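Local coordinates for protein neutral ceramidase (Pseudomonas aeruginosa, PDB 2ZXC) that hydrolyses the N-acyl bond of ceramides to give sphingosine and a free fatty acid at a zinc-containing active site, and also catalyses the reverse synthesis of ceramides, at residues A[159-164]-A[457-462]; A[410-415]-A[447-452]; A[326-331]-A[373-378]. One frame throughout, in Å; residues are numbered along the deposited sequence.

Contact 1: A[159-164]-A[457-462]; sequences NRSLLS and AQEYEG. With 2ED (N-[(1R,2R,3E)-2-hydroxy-1-(hydroxymethyl)heptadec-3-en-1-yl]acetamide), chain D.
Beside the zinc-containing active site, Arg-160 and Glu-461 form a salt bridge between the loop leading into helix 162-165 and helix 460-463. Arg-160 NE reaches Glu-461 OE2 at 2.8 Å with an N-H...O angle of 159°, meeting the oxygen close to its C-O axis and within 10° of the guanidinium plane; NH2 adds a weak second bond to the same oxygen. The carboxylate gets there because the Glu-461 chain bends at chi2 (72°), and its other oxygen, OE1, takes the hydroxyl of Ser-161 (OG to OE1 2.7 Å) on the syn side. Glu-459, extended beyond CG, comes in toward the start of helix 162-165: its OE1 accepts from Ser-164 N at 3.0 Å, from above the carboxylate plane. One water ties Glu-459 OE2 to Leu-163 N, and another joins Ser-164 OG to Glu-459 N. At the outer margin Leu-163 CD2 packs on Ala-457 CB at 3.9 Å. Arg-160 also bonds through NH2 to the zinc ligand Tyr-448 and through NH1 to Glu-336, while its NH1 lies 3.2 Å from the acetyl methyl carbon C19 of the bound ceramide. Glu-461, itself held by Ser-161, thus probably positions Arg-160, a second-shell residue, where its guanidinium can bond the metal-bound oxygen of Tyr-448.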
ATOM      1  N   ASN A 159      -2.180 -15.688  12.090  1.00 24.14           N
ATOM      2  CA  ASN A 159      -0.832 -15.330  12.477  1.00 23.16           C
ATOM      3  C   ASN A 159       0.157 -16.274  11.802  1.00 23.36           C
ATOM      4  O   ASN A 159       0.060 -17.491  11.952  1.00 25.59           O
ATOM      5  CB  ASN A 159      -0.707 -15.408  13.993  1.00 22.78           C
ATOM      6  CG  ASN A 159       0.511 -14.691  14.505  1.00 23.35           C
ATOM      7  OD1 ASN A 159       1.642 -15.096  14.238  1.00 23.06           O
ATOM      8  ND2 ASN A 159       0.289 -13.606  15.242  1.00 20.50           N
ATOM      9  N   ARG A 160       1.106 -15.712  11.058  1.00 21.96           N
ATOM     10  CA  ARG A 160       2.098 -16.512  10.339  1.00 20.06           C
ATOM     11  C   ARG A 160       3.326 -16.845  11.174  1.00 19.57           C
ATOM     12  O   ARG A 160       4.199 -17.588  10.737  1.00 19.37           O
ATOM     13  CB  ARG A 160       2.529 -15.784   9.069  1.00 21.67           C
ATOM     14  CG  ARG A 160       3.294 -14.494   9.331  1.00 21.77           C
ATOM     15  CD  ARG A 160       3.465 -13.694   8.056  1.00 21.19           C
ATOM     16  NE  ARG A 160       4.453 -12.631   8.211  1.00 22.42           N
ATOM     17  CZ  ARG A 160       4.739 -11.741   7.272  1.00 21.11           C
ATOM     18  NH1 ARG A 160       4.104 -11.780   6.108  1.00 23.08           N
ATOM     19  NH2 ARG A 160       5.664 -10.815   7.491  1.00 21.28           N
ATOM     20  N   SER A 161       3.396 -16.287  12.374  1.00 21.09           N
ATOM     21  CA  SER A 161       4.509 -16.545  13.275  1.00 21.44           C
ATOM     22  C   SER A 161       3.968 -16.775  14.689  1.00 21.28           C
ATOM     23  O   SER A 161       4.359 -16.100  15.638  1.00 22.16           O
ATOM     24  CB  SER A 161       5.482 -15.366  13.256  1.00 24.11           C
ATOM     25  OG  SER A 161       6.003 -15.163  11.948  1.00 24.89           O
ATOM     26  N   LEU A 162       3.069 -17.748  14.816  1.00 21.92           N
ATOM     27  CA  LEU A 162       2.448 -18.067  16.101  1.00 22.30           C
ATOM     28  C   LEU A 162       3.474 -18.334  17.202  1.00 21.09           C
ATOM     29  O   LEU A 162       3.325 -17.861  18.326  1.00 21.81           O
ATOM     30  CB  LEU A 162       1.537 -19.287  15.960  1.00 22.18           C
ATOM     31  CG  LEU A 162       0.087 -19.173  16.435  1.00 27.10           C
ATOM     32  CD1 LEU A 162      -0.417 -20.560  16.781  1.00 25.02           C
ATOM     33  CD2 LEU A 162      -0.021 -18.269  17.655  1.00 28.68           C
ATOM     34  N   LEU A 163       4.512 -19.094  16.876  1.00 20.24           N
ATOM     35  CA  LEU A 163       5.543 -19.419  17.851  1.00 20.47           C
ATOM     36  C   LEU A 163       6.055 -18.182  18.584  1.00 21.01           C
ATOM     37  O   LEU A 163       6.166 -18.180  19.805  1.00 21.19           O
ATOM     38  CB  LEU A 163       6.708 -20.142  17.167  1.00 20.90           C
ATOM     39  CG  LEU A 163       7.943 -20.350  18.047  1.00 25.48           C
ATOM     40  CD1 LEU A 163       8.485 -21.755  17.869  1.00 27.71           C
ATOM     41  CD2 LEU A 163       8.997 -19.314  17.694  1.00 25.69           C
ATOM     42  N   SER A 164       6.361 -17.128  17.837  1.00 21.40           N
ATOM     43  CA  SER A 164       6.867 -15.899  18.431  1.00 22.05           C
ATOM     44  C   SER A 164       5.773 -15.171  19.197  1.00 21.63           C
ATOM     45  O   SER A 164       6.000 -14.650  20.285  1.00 21.30           O
ATOM     46  CB  SER A 164       7.415 -14.975  17.340  1.00 22.60           C
ATOM     47  OG  SER A 164       8.436 -15.621  16.606  1.00 26.90           O
ATOM     48  N   ALA A 457      12.995 -14.810  19.558  1.00 21.19           N
ATOM     49  CA  ALA A 457      12.754 -16.050  18.829  1.00 22.49           C
ATOM     50  C   ALA A 457      13.289 -15.938  17.405  1.00 22.17           C
ATOM     51  O   ALA A 457      13.470 -16.935  16.711  1.00 24.32           O
ATOM     52  CB  ALA A 457      11.273 -16.354  18.801  1.00 22.05           C
ATOM     53  N   GLN A 458      13.526 -14.709  16.975  1.00 20.90           N
ATOM     54  CA  GLN A 458      14.045 -14.434  15.645  1.00 22.22           C
ATOM     55  C   GLN A 458      13.363 -15.121  14.468  1.00 22.73           C
ATOM     56  O   GLN A 458      14.029 -15.691  13.597  1.00 23.48           O
ATOM     57  CB  GLN A 458      15.550 -14.707  15.595  1.00 19.66           C
ATOM     58  CG  GLN A 458      16.369 -13.563  16.146  1.00 19.74           C
ATOM     59  CD  GLN A 458      16.191 -12.292  15.340  1.00 20.25           C
ATOM     60  OE1 GLN A 458      16.663 -12.188  14.209  1.00 20.74           O
ATOM     61  NE2 GLN A 458      15.501 -11.319  15.918  1.00 19.03           N
ATOM     62  N   GLU A 459      12.036 -15.094  14.440  1.00 21.53           N
ATOM     63  CA  GLU A 459      11.351 -15.646  13.292  1.00 21.36           C
ATOM     64  C   GLU A 459      11.473 -14.520  12.269  1.00 20.68           C
ATOM     65  O   GLU A 459      12.077 -13.486  12.557  1.00 19.98           O
ATOM     66  CB  GLU A 459       9.885 -15.971  13.604  1.00 22.44           C
ATOM     67  CG  GLU A 459       9.717 -17.310  14.333  1.00 25.22           C
ATOM     68  CD  GLU A 459       8.281 -17.819  14.333  1.00 27.94           C
ATOM     69  OE1 GLU A 459       7.424 -17.206  15.009  1.00 29.00           O
ATOM     70  OE2 GLU A 459       8.010 -18.834  13.653  1.00 27.89           O
ATOM     71  N   TYR A 460      10.908 -14.701  11.086  1.00 20.53           N
ATOM     72  CA  TYR A 460      11.016 -13.691  10.047  1.00 21.21           C
ATOM     73  C   TYR A 460      10.907 -12.220  10.480  1.00 20.27           C
ATOM     74  O   TYR A 460      11.781 -11.420  10.159  1.00 21.00           O
ATOM     75  CB  TYR A 460       9.986 -13.957   8.952  1.00 22.60           C
ATOM     76  CG  TYR A 460      10.088 -12.968   7.821  1.00 23.35           C
ATOM     77  CD1 TYR A 460      11.089 -13.083   6.856  1.00 26.15           C
ATOM     78  CD2 TYR A 460       9.206 -11.897   7.732  1.00 24.41           C
ATOM     79  CE1 TYR A 460      11.206 -12.149   5.825  1.00 27.17           C
ATOM     80  CE2 TYR A 460       9.314 -10.962   6.710  1.00 24.99           C
ATOM     81  CZ  TYR A 460      10.314 -11.094   5.761  1.00 26.26           C
ATOM     82  OH  TYR A 460      10.414 -10.166   4.747  1.00 29.46           O
ATOM     83  N   GLU A 461       9.848 -11.857  11.198  1.00 18.86           N
ATOM     84  CA  GLU A 461       9.675 -10.462  11.608  1.00 17.98           C
ATOM     85  C   GLU A 461      10.804  -9.992  12.516  1.00 17.52           C
ATOM     86  O   GLU A 461      11.234  -8.839  12.446  1.00 16.03           O
ATOM     87  CB  GLU A 461       8.327 -10.264  12.315  1.00 16.76           C
ATOM     88  CG  GLU A 461       7.109 -10.597  11.476  1.00 17.31           C
ATOM     89  CD  GLU A 461       6.941 -12.090  11.258  1.00 20.64           C
ATOM     90  OE1 GLU A 461       7.402 -12.870  12.120  1.00 21.05           O
ATOM     91  OE2 GLU A 461       6.334 -12.487  10.237  1.00 20.40           O
ATOM     92  N   GLY A 462      11.277 -10.889  13.373  1.00 16.11           N
ATOM     93  CA  GLY A 462      12.363 -10.546  14.273  1.00 15.74           C
ATOM     94  C   GLY A 462      13.643 -10.301  13.498  1.00 16.29           C
ATOM     95  O   GLY A 462      14.366  -9.341  13.758  1.00 16.53           O
TER
HETATM   96  O2  2ED D 701       7.275 -10.182   3.814  1.00 58.32           O
HETATM   97  O3  2ED D 701       9.172 -12.207   0.166  1.00 58.93           O
HETATM   98  O1  2ED D 701       8.764 -13.034   4.458  1.00 62.82           O
HETATM   99  C1  2ED D 701       8.007 -12.326   2.278  1.00 59.46           C
HETATM  100  C2  2ED D 701       8.173 -13.497   3.239  1.00 61.22           C
HETATM  101  C3  2ED D 701       9.066 -14.540   2.610  1.00 62.21           C
HETATM  102  C4  2ED D 701       9.862 -15.282   3.375  1.00 62.44           C
HETATM  103  C5  2ED D 701       9.870 -15.083   4.872  1.00 62.69           C
HETATM  104  C6  2ED D 701      10.906 -15.992   5.497  1.00 63.82           C
HETATM  105  C18 2ED D 701       6.389 -10.804   3.252  1.00 58.84           C
HETATM  106  C19 2ED D 701       4.942 -10.430   3.382  1.00 56.70           C
HETATM  107  N   2ED D 701       6.643 -11.861   2.484  1.00 59.05           N
HETATM  108  C   2ED D 701       8.047 -12.797   0.829  1.00 58.58           C
HETATM  109  O   HOH W   1       5.737 -20.171  14.297  1.00 26.28           O
HETATM  110  O   HOH W   2      10.370 -13.246  15.787  1.00 16.87           O

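Contact 2: A[410-415]-A[447-452]; sequences AEFTVM and SYVTTR. With ZN (zinc ion), chain C; 2ED (N-[(1R,2R,3E)-2-hydroxy-1-(hydroxymethyl)heptadec-3-en-1-yl]acetamide), chain D.
Two zinc ligands, Glu-411 and Tyr-448, sit side by side as a parallel bridge pair between strands 411-412 and 448-449. Glu-411 N donates to Ser-447 O at 2.7 Å, Val-449 N to Glu-411 O, and Thr-413 N to Val-449 O. Packing is tight on the face carrying Phe-412 and Val-449, whose side chains lie alongside each other. With Val-449 CG1 anti to the backbone N (chi1 -179°), CG2 comes over the Phe-412 ring, 3.7 Å from its centroid, in a CH-pi contact. On the other face Glu-411 crosses above the Tyr-448 ring, CB 3.9 Å from the centroid and the carboxylate turned 38° from the ring plane. There zinc is bound by Glu-411 OE1 at 1.8 Å and by Tyr-448 OH at 2.4 Å, with a water, His-97 and His-204 completing the site; Tyr-445 and Tyr-441 hold the carboxylate, and Arg-160 bonds Tyr-448 OH. Past the strands the contact thins to Met-415 CB against Thr-451 CG2, 3.8 Å, although this end too is buried. Thr-413 and Thr-451 are the N-caps of helices 414-428 and 452-457; Thr-413 OG1 also bonds Glu-454, and Thr-451 OG1 bonds Asn-168. Helices 471-488 (through Tyr-475) and 414-428 (through Ile-420) pack against the Phe-412 and Val-449 face, while the metal ligands point from the other.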
ATOM      1  N   ALA A 410       6.472   1.407   9.821  1.00 19.17           N
ATOM      2  CA  ALA A 410       6.967   0.043   9.726  1.00 18.75           C
ATOM      3  C   ALA A 410       5.859  -0.976   9.884  1.00 18.19           C
ATOM      4  O   ALA A 410       4.692  -0.617  10.030  1.00 19.50           O
ATOM      5  CB  ALA A 410       8.054  -0.181  10.788  1.00 16.45           C
ATOM      6  N   GLU A 411       6.230  -2.251   9.838  1.00 18.93           N
ATOM      7  CA  GLU A 411       5.259  -3.327  10.007  1.00 19.74           C
ATOM      8  C   GLU A 411       5.372  -3.750  11.462  1.00 19.48           C
ATOM      9  O   GLU A 411       6.441  -4.156  11.912  1.00 20.28           O
ATOM     10  CB  GLU A 411       5.587  -4.509   9.090  1.00 21.52           C
ATOM     11  CG  GLU A 411       5.715  -4.111   7.639  1.00 20.87           C
ATOM     12  CD  GLU A 411       5.774  -5.274   6.684  1.00 19.57           C
ATOM     13  OE1 GLU A 411       4.921  -6.191   6.749  1.00 19.11           O
ATOM     14  OE2 GLU A 411       6.684  -5.264   5.833  1.00 24.62           O
ATOM     15  N   PHE A 412       4.273  -3.638  12.196  1.00 17.50           N
ATOM     16  CA  PHE A 412       4.267  -4.003  13.604  1.00 16.70           C
ATOM     17  C   PHE A 412       3.486  -5.271  13.822  1.00 16.72           C
ATOM     18  O   PHE A 412       2.381  -5.423  13.299  1.00 19.05           O
ATOM     19  CB  PHE A 412       3.644  -2.889  14.443  1.00 15.75           C
ATOM     20  CG  PHE A 412       4.497  -1.668  14.547  1.00 17.82           C
ATOM     21  CD1 PHE A 412       4.729  -0.869  13.433  1.00 15.77           C
ATOM     22  CD2 PHE A 412       5.099  -1.331  15.760  1.00 16.67           C
ATOM     23  CE1 PHE A 412       5.551   0.253  13.521  1.00 18.30           C
ATOM     24  CE2 PHE A 412       5.920  -0.213  15.859  1.00 18.47           C
ATOM     25  CZ  PHE A 412       6.149   0.584  14.736  1.00 18.90           C
ATOM     26  N   THR A 413       4.059  -6.193  14.586  1.00 16.65           N
ATOM     27  CA  THR A 413       3.358  -7.438  14.877  1.00 16.46           C
ATOM     28  C   THR A 413       2.176  -7.066  15.757  1.00 16.45           C
ATOM     29  O   THR A 413       2.121  -5.974  16.321  1.00 15.66           O
ATOM     30  CB  THR A 413       4.229  -8.433  15.664  1.00 16.57           C
ATOM     31  OG1 THR A 413       4.673  -7.803  16.871  1.00 14.16           O
ATOM     32  CG2 THR A 413       5.438  -8.893  14.825  1.00 15.36           C
ATOM     33  N   VAL A 414       1.230  -7.981  15.871  1.00 19.04           N
ATOM     34  CA  VAL A 414       0.056  -7.746  16.695  1.00 19.09           C
ATOM     35  C   VAL A 414       0.428  -7.159  18.057  1.00 17.38           C
ATOM     36  O   VAL A 414       0.015  -6.049  18.392  1.00 17.32           O
ATOM     37  CB  VAL A 414      -0.730  -9.053  16.909  1.00 19.28           C
ATOM     38  CG1 VAL A 414      -1.873  -8.816  17.870  1.00 23.58           C
ATOM     39  CG2 VAL A 414      -1.258  -9.566  15.577  1.00 19.83           C
ATOM     40  N   MET A 415       1.228  -7.891  18.831  1.00 18.54           N
ATOM     41  CA  MET A 415       1.605  -7.423  20.160  1.00 15.93           C
ATOM     42  C   MET A 415       2.486  -6.182  20.184  1.00 17.10           C
ATOM     43  O   MET A 415       2.404  -5.387  21.124  1.00 15.75           O
ATOM     44  CB  MET A 415       2.260  -8.547  20.961  1.00 16.87           C
ATOM     45  CG  MET A 415       1.296  -9.670  21.350  1.00 15.85           C
ATOM     46  SD  MET A 415      -0.327  -9.063  21.930  1.00 23.22           S
ATOM     47  CE  MET A 415       0.148  -8.009  23.236  1.00 16.00           C
ATOM     48  N   SER A 447      10.970  -1.575   7.637  1.00 16.45           N
ATOM     49  CA  SER A 447      10.801  -2.994   7.868  1.00 17.08           C
ATOM     50  C   SER A 447       9.887  -3.382   9.016  1.00 17.59           C
ATOM     51  O   SER A 447       8.821  -2.786   9.204  1.00 17.82           O
ATOM     52  CB  SER A 447      12.172  -3.649   8.038  1.00 17.76           C
ATOM     53  OG  SER A 447      12.939  -3.494   6.855  1.00 18.59           O
ATOM     54  N   TYR A 448      10.315  -4.371   9.794  1.00 17.86           N
ATOM     55  CA  TYR A 448       9.497  -4.891  10.881  1.00 16.18           C
ATOM     56  C   TYR A 448       9.817  -4.507  12.313  1.00 16.40           C
ATOM     57  O   TYR A 448      10.953  -4.194  12.672  1.00 16.39           O
ATOM     58  CB  TYR A 448       9.462  -6.415  10.804  1.00 17.66           C
ATOM     59  CG  TYR A 448       8.721  -6.954   9.607  1.00 16.66           C
ATOM     60  CD1 TYR A 448       9.297  -6.954   8.336  1.00 17.96           C
ATOM     61  CD2 TYR A 448       7.437  -7.469   9.749  1.00 17.74           C
ATOM     62  CE1 TYR A 448       8.598  -7.469   7.236  1.00 15.02           C
ATOM     63  CE2 TYR A 448       6.737  -7.973   8.667  1.00 13.99           C
ATOM     64  CZ  TYR A 448       7.320  -7.978   7.424  1.00 15.26           C
ATOM     65  OH  TYR A 448       6.627  -8.559   6.397  1.00 15.09           O
ATOM     66  N   VAL A 449       8.777  -4.551  13.134  1.00 16.52           N
ATOM     67  CA  VAL A 449       8.905  -4.253  14.546  1.00 16.56           C
ATOM     68  C   VAL A 449       8.278  -5.404  15.315  1.00 17.56           C
ATOM     69  O   VAL A 449       7.110  -5.758  15.127  1.00 17.13           O
ATOM     70  CB  VAL A 449       8.205  -2.947  14.934  1.00 15.69           C
ATOM     71  CG1 VAL A 449       8.409  -2.696  16.419  1.00 15.05           C
ATOM     72  CG2 VAL A 449       8.762  -1.787  14.120  1.00 12.28           C
ATOM     73  N   THR A 450       9.082  -6.003  16.175  1.00 18.02           N
ATOM     74  CA  THR A 450       8.637  -7.121  16.970  1.00 18.35           C
ATOM     75  C   THR A 450       8.855  -6.783  18.444  1.00 18.64           C
ATOM     76  O   THR A 450       9.671  -5.921  18.771  1.00 18.29           O
ATOM     77  CB  THR A 450       9.431  -8.370  16.555  1.00 20.55           C
ATOM     78  OG1 THR A 450       8.930  -9.507  17.254  1.00 33.00           O
ATOM     79  CG2 THR A 450      10.901  -8.194  16.859  1.00 14.41           C
ATOM     80  N   THR A 451       8.101  -7.419  19.336  1.00 19.38           N
ATOM     81  CA  THR A 451       8.291  -7.159  20.760  1.00 17.82           C
ATOM     82  C   THR A 451       9.622  -7.783  21.159  1.00 18.09           C
ATOM     83  O   THR A 451      10.131  -8.661  20.461  1.00 18.04           O
ATOM     84  CB  THR A 451       7.206  -7.814  21.625  1.00 19.01           C
ATOM     85  OG1 THR A 451       7.280  -9.236  21.480  1.00 19.42           O
ATOM     86  CG2 THR A 451       5.828  -7.325  21.223  1.00 17.87           C
ATOM     87  N   ARG A 452      10.186  -7.337  22.275  1.00 18.74           N
ATOM     88  CA  ARG A 452      11.445  -7.898  22.737  1.00 17.78           C
ATOM     89  C   ARG A 452      11.368  -9.426  22.743  1.00 19.16           C
ATOM     90  O   ARG A 452      12.298 -10.099  22.300  1.00 19.79           O
ATOM     91  CB  ARG A 452      11.766  -7.411  24.149  1.00 17.62           C
ATOM     92  CG  ARG A 452      13.039  -8.036  24.731  1.00 18.12           C
ATOM     93  CD  ARG A 452      14.245  -7.581  23.932  1.00 18.48           C
ATOM     94  NE  ARG A 452      15.493  -8.238  24.314  1.00 17.61           N
ATOM     95  CZ  ARG A 452      15.940  -9.368  23.775  1.00 16.05           C
ATOM     96  NH1 ARG A 452      17.090  -9.878  24.181  1.00 14.48           N
ATOM     97  NH2 ARG A 452      15.234  -9.990  22.835  1.00 14.11           N
TER
HETATM   98 ZN    ZN C 647       4.914  -7.243   5.288  1.00 25.55          ZN
HETATM   99  O2  2ED D 701       7.275 -10.182   3.814  1.00 58.32           O
HETATM  100  O3  2ED D 701       9.172 -12.207   0.166  1.00 58.93           O
HETATM  101  O1  2ED D 701       8.764 -13.034   4.458  1.00 62.82           O
HETATM  102  C1  2ED D 701       8.007 -12.326   2.278  1.00 59.46           C
HETATM  103  C2  2ED D 701       8.173 -13.497   3.239  1.00 61.22           C
HETATM  104  C3  2ED D 701       9.066 -14.540   2.610  1.00 62.21           C
HETATM  105  C4  2ED D 701       9.862 -15.282   3.375  1.00 62.44           C
HETATM  106  C5  2ED D 701       9.870 -15.083   4.872  1.00 62.69           C
HETATM  107  C6  2ED D 701      10.906 -15.992   5.497  1.00 63.82           C
HETATM  108  C18 2ED D 701       6.389 -10.804   3.252  1.00 58.84           C
HETATM  109  C19 2ED D 701       4.942 -10.430   3.382  1.00 56.70           C
HETATM  110  N   2ED D 701       6.643 -11.861   2.484  1.00 59.05           N
HETATM  111  C   2ED D 701       8.047 -12.797   0.829  1.00 58.58           C
HETATM  112  O   HOH W   3       5.613  -7.997   3.655  1.00 43.25           O

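Contact 3: A[326-331]-A[373-378]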
ATOM      1  N   ILE A 326      19.954  -6.862   9.169  1.00 20.76           N
ATOM      2  CA  ILE A 326      18.963  -7.887   8.900  1.00 21.92           C
ATOM      3  C   ILE A 326      19.565  -9.250   9.180  1.00 20.99           C
ATOM      4  O   ILE A 326      20.689  -9.538   8.781  1.00 22.25           O
ATOM      5  CB  ILE A 326      18.462  -7.817   7.455  1.00 23.55           C
ATOM      6  CG1 ILE A 326      17.679  -6.523   7.274  1.00 25.90           C
ATOM      7  CG2 ILE A 326      17.554  -8.993   7.147  1.00 24.87           C
ATOM      8  CD1 ILE A 326      16.949  -6.444   5.977  1.00 31.73           C
ATOM      9  N   GLY A 327      18.817 -10.081   9.893  1.00 20.31           N
ATOM     10  CA  GLY A 327      19.312 -11.400  10.215  1.00 20.19           C
ATOM     11  C   GLY A 327      18.640 -12.474   9.391  1.00 20.78           C
ATOM     12  O   GLY A 327      17.661 -12.215   8.691  1.00 20.79           O
ATOM     13  N   THR A 328      19.174 -13.685   9.465  1.00 20.02           N
ATOM     14  CA  THR A 328      18.600 -14.801   8.739  1.00 21.57           C
ATOM     15  C   THR A 328      17.473 -15.391   9.573  1.00 23.31           C
ATOM     16  O   THR A 328      17.354 -15.121  10.767  1.00 22.65           O
ATOM     17  CB  THR A 328      19.643 -15.903   8.494  1.00 22.59           C
ATOM     18  OG1 THR A 328      20.137 -16.372   9.756  1.00 20.49           O
ATOM     19  CG2 THR A 328      20.807 -15.371   7.649  1.00 22.71           C
ATOM     20  N   SER A 329      16.638 -16.188   8.935  1.00 26.40           N
ATOM     21  CA  SER A 329      15.551 -16.841   9.631  1.00 30.30           C
ATOM     22  C   SER A 329      15.082 -17.993   8.767  1.00 32.09           C
ATOM     23  O   SER A 329      15.531 -18.145   7.630  1.00 30.81           O
ATOM     24  CB  SER A 329      14.400 -15.874   9.911  1.00 30.10           C
ATOM     25  OG  SER A 329      13.989 -15.204   8.736  1.00 28.92           O
ATOM     26  N   LEU A 330      14.183 -18.806   9.297  1.00 36.41           N
ATOM     27  CA  LEU A 330      13.684 -19.972   8.561  1.00 43.45           C
ATOM     28  C   LEU A 330      12.498 -19.708   7.619  1.00 47.41           C
ATOM     29  O   LEU A 330      11.722 -18.819   7.842  1.00 48.46           O
ATOM     30  CB  LEU A 330      13.245 -21.031   9.575  1.00 43.03           C
ATOM     31  CG  LEU A 330      12.987 -22.431   9.052  1.00 44.19           C
ATOM     32  CD1 LEU A 330      14.328 -23.123   9.017  1.00 44.46           C
ATOM     33  CD2 LEU A 330      12.038 -23.221   9.967  1.00 44.92           C
ATOM     34  N   ALA A 331      12.356 -20.547   6.613  1.00 54.00           N
ATOM     35  CA  ALA A 331      11.242 -20.497   5.646  1.00 59.64           C
ATOM     36  C   ALA A 331      11.527 -21.897   5.359  1.00 64.03           C
ATOM     37  O   ALA A 331      11.515 -22.764   6.149  1.00 64.32           O
ATOM     38  CB  ALA A 331      11.649 -19.683   4.359  1.00 58.49           C
ATOM     39  N   GLU A 373      20.141 -11.758  19.987  1.00 21.16           N
ATOM     40  CA  GLU A 373      19.972 -13.059  19.341  1.00 21.36           C
ATOM     41  C   GLU A 373      19.965 -13.118  17.818  1.00 20.67           C
ATOM     42  O   GLU A 373      19.979 -14.210  17.248  1.00 18.84           O
ATOM     43  CB  GLU A 373      18.729 -13.774  19.891  1.00 24.42           C
ATOM     44  CG  GLU A 373      17.520 -12.906  20.129  1.00 31.06           C
ATOM     45  CD  GLU A 373      17.616 -12.086  21.406  1.00 32.40           C
ATOM     46  OE1 GLU A 373      17.882 -12.662  22.483  1.00 32.90           O
ATOM     47  OE2 GLU A 373      17.411 -10.860  21.333  1.00 34.96           O
ATOM     48  N   LYS A 374      19.967 -11.967  17.151  1.00 18.49           N
ATOM     49  CA  LYS A 374      19.970 -11.962  15.692  1.00 18.59           C
ATOM     50  C   LYS A 374      21.315 -12.416  15.118  1.00 18.71           C
ATOM     51  O   LYS A 374      22.378 -12.036  15.611  1.00 17.06           O
ATOM     52  CB  LYS A 374      19.665 -10.554  15.155  1.00 19.68           C
ATOM     53  CG  LYS A 374      19.712 -10.445  13.618  1.00 18.78           C
ATOM     54  CD  LYS A 374      19.545  -9.007  13.139  1.00 17.56           C
ATOM     55  CE  LYS A 374      18.212  -8.416  13.591  1.00 16.35           C
ATOM     56  NZ  LYS A 374      18.147  -6.947  13.343  1.00 12.40           N
ATOM     57  N   THR A 375      21.267 -13.245  14.085  1.00 18.58           N
ATOM     58  CA  THR A 375      22.491 -13.669  13.429  1.00 18.83           C
ATOM     59  C   THR A 375      22.462 -12.875  12.133  1.00 20.11           C
ATOM     60  O   THR A 375      21.826 -13.262  11.151  1.00 20.01           O
ATOM     61  CB  THR A 375      22.521 -15.197  13.165  1.00 18.44           C
ATOM     62  OG1 THR A 375      21.352 -15.601  12.446  1.00 19.78           O
ATOM     63  CG2 THR A 375      22.590 -15.949  14.482  1.00 18.02           C
ATOM     64  N   ILE A 376      23.131 -11.728  12.175  1.00 21.26           N
ATOM     65  CA  ILE A 376      23.188 -10.794  11.062  1.00 23.23           C
ATOM     66  C   ILE A 376      23.657 -11.359   9.730  1.00 24.43           C
ATOM     67  O   ILE A 376      24.697 -11.999   9.634  1.00 24.31           O
ATOM     68  CB  ILE A 376      24.076  -9.578  11.427  1.00 23.36           C
ATOM     69  CG1 ILE A 376      23.576  -8.953  12.735  1.00 20.92           C
ATOM     70  CG2 ILE A 376      24.049  -8.535  10.300  1.00 21.09           C
ATOM     71  CD1 ILE A 376      24.479  -7.853  13.260  1.00 19.85           C
ATOM     72  N   LEU A 377      22.864 -11.103   8.697  1.00 27.09           N
ATOM     73  CA  LEU A 377      23.184 -11.541   7.349  1.00 27.80           C
ATOM     74  C   LEU A 377      23.701 -10.315   6.612  1.00 27.93           C
ATOM     75  O   LEU A 377      24.687 -10.379   5.883  1.00 28.72           O
ATOM     76  CB  LEU A 377      21.934 -12.060   6.647  1.00 31.29           C
ATOM     77  CG  LEU A 377      22.102 -12.452   5.180  1.00 34.83           C
ATOM     78  CD1 LEU A 377      23.011 -13.673   5.072  1.00 35.40           C
ATOM     79  CD2 LEU A 377      20.730 -12.738   4.577  1.00 35.91           C
ATOM     80  N   ALA A 378      23.031  -9.189   6.822  1.00 26.91           N
ATOM     81  CA  ALA A 378      23.424  -7.955   6.171  1.00 24.76           C
ATOM     82  C   ALA A 378      23.414  -6.752   7.106  1.00 25.00           C
ATOM     83  O   ALA A 378      22.403  -6.443   7.746  1.00 24.75           O
ATOM     84  CB  ALA A 378      22.514  -7.694   4.976  1.00 24.58           C
TER
HETATM   85  O   HOH W   4      18.702 -13.599  12.853  1.00 18.98           O
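Ile-326 O is gripped by two successive amides, Leu-377 N at 2.7 Å and Ala-378 N at 3.1 Å, both lying in its carbonyl plane. With Leu-377 and Ala-378 facing the single residue Ile-326, this is a classic beta bulge in the short antiparallel pairing of strands 326-327 and 376-378. Ile-326 N returns a bond to Ala-378 O, making these two a hydrogen-bonded pair, and the next, non-hydrogen-bonded pair brings Gly-327 within 4.0 Å of Ile-376, CA to CA. Lys-374 lies against the glycine backbone, its CD 3.5 Å from Gly-327 N; the chain then turns at chi3 (-60°), and NZ bonds to Gln-371, Ala-325 O and Thr-465 O. Farther along, Thr-328 N donates to Thr-375 O at 3.2 Å, tilted 26° from the carbonyl plane, and a water spans Thr-328 O and Thr-375 N. Ile-326 packs on Leu-342 and Leu-466, whereas Leu-330 and Ala-331, beyond the pairing, touch the bound ceramide. The Thr-328 side chain divides its two branches: OG1 makes a weak bond to Thr-375 OG1, and CG2 rests 3.6 Å from Leu-377 CB.

All three contacts lie on the same side of the chain's centre, within the N-terminal ceramidase domain. Along the chain contact 1 spans the other two: its segments 159-164 and 457-462 enclose first contact 3 and then contact 2. Its centre is about 10 Å from that of contact 2 and about 12 Å from that of contact 3; the centres of contacts 2 and 3 are about 16 Å apart. Contacts 1 and 2 share the zinc site and the bound ceramide, joined where Arg-160 bonds Tyr-448 and Tyr-460 packs on it. Contact 3 reaches them by packing of Ser-329 on Tyr-460 and by the salt bridge of Glu-373 with Arg-452, linking the metal site to the outlying two-stranded sheet.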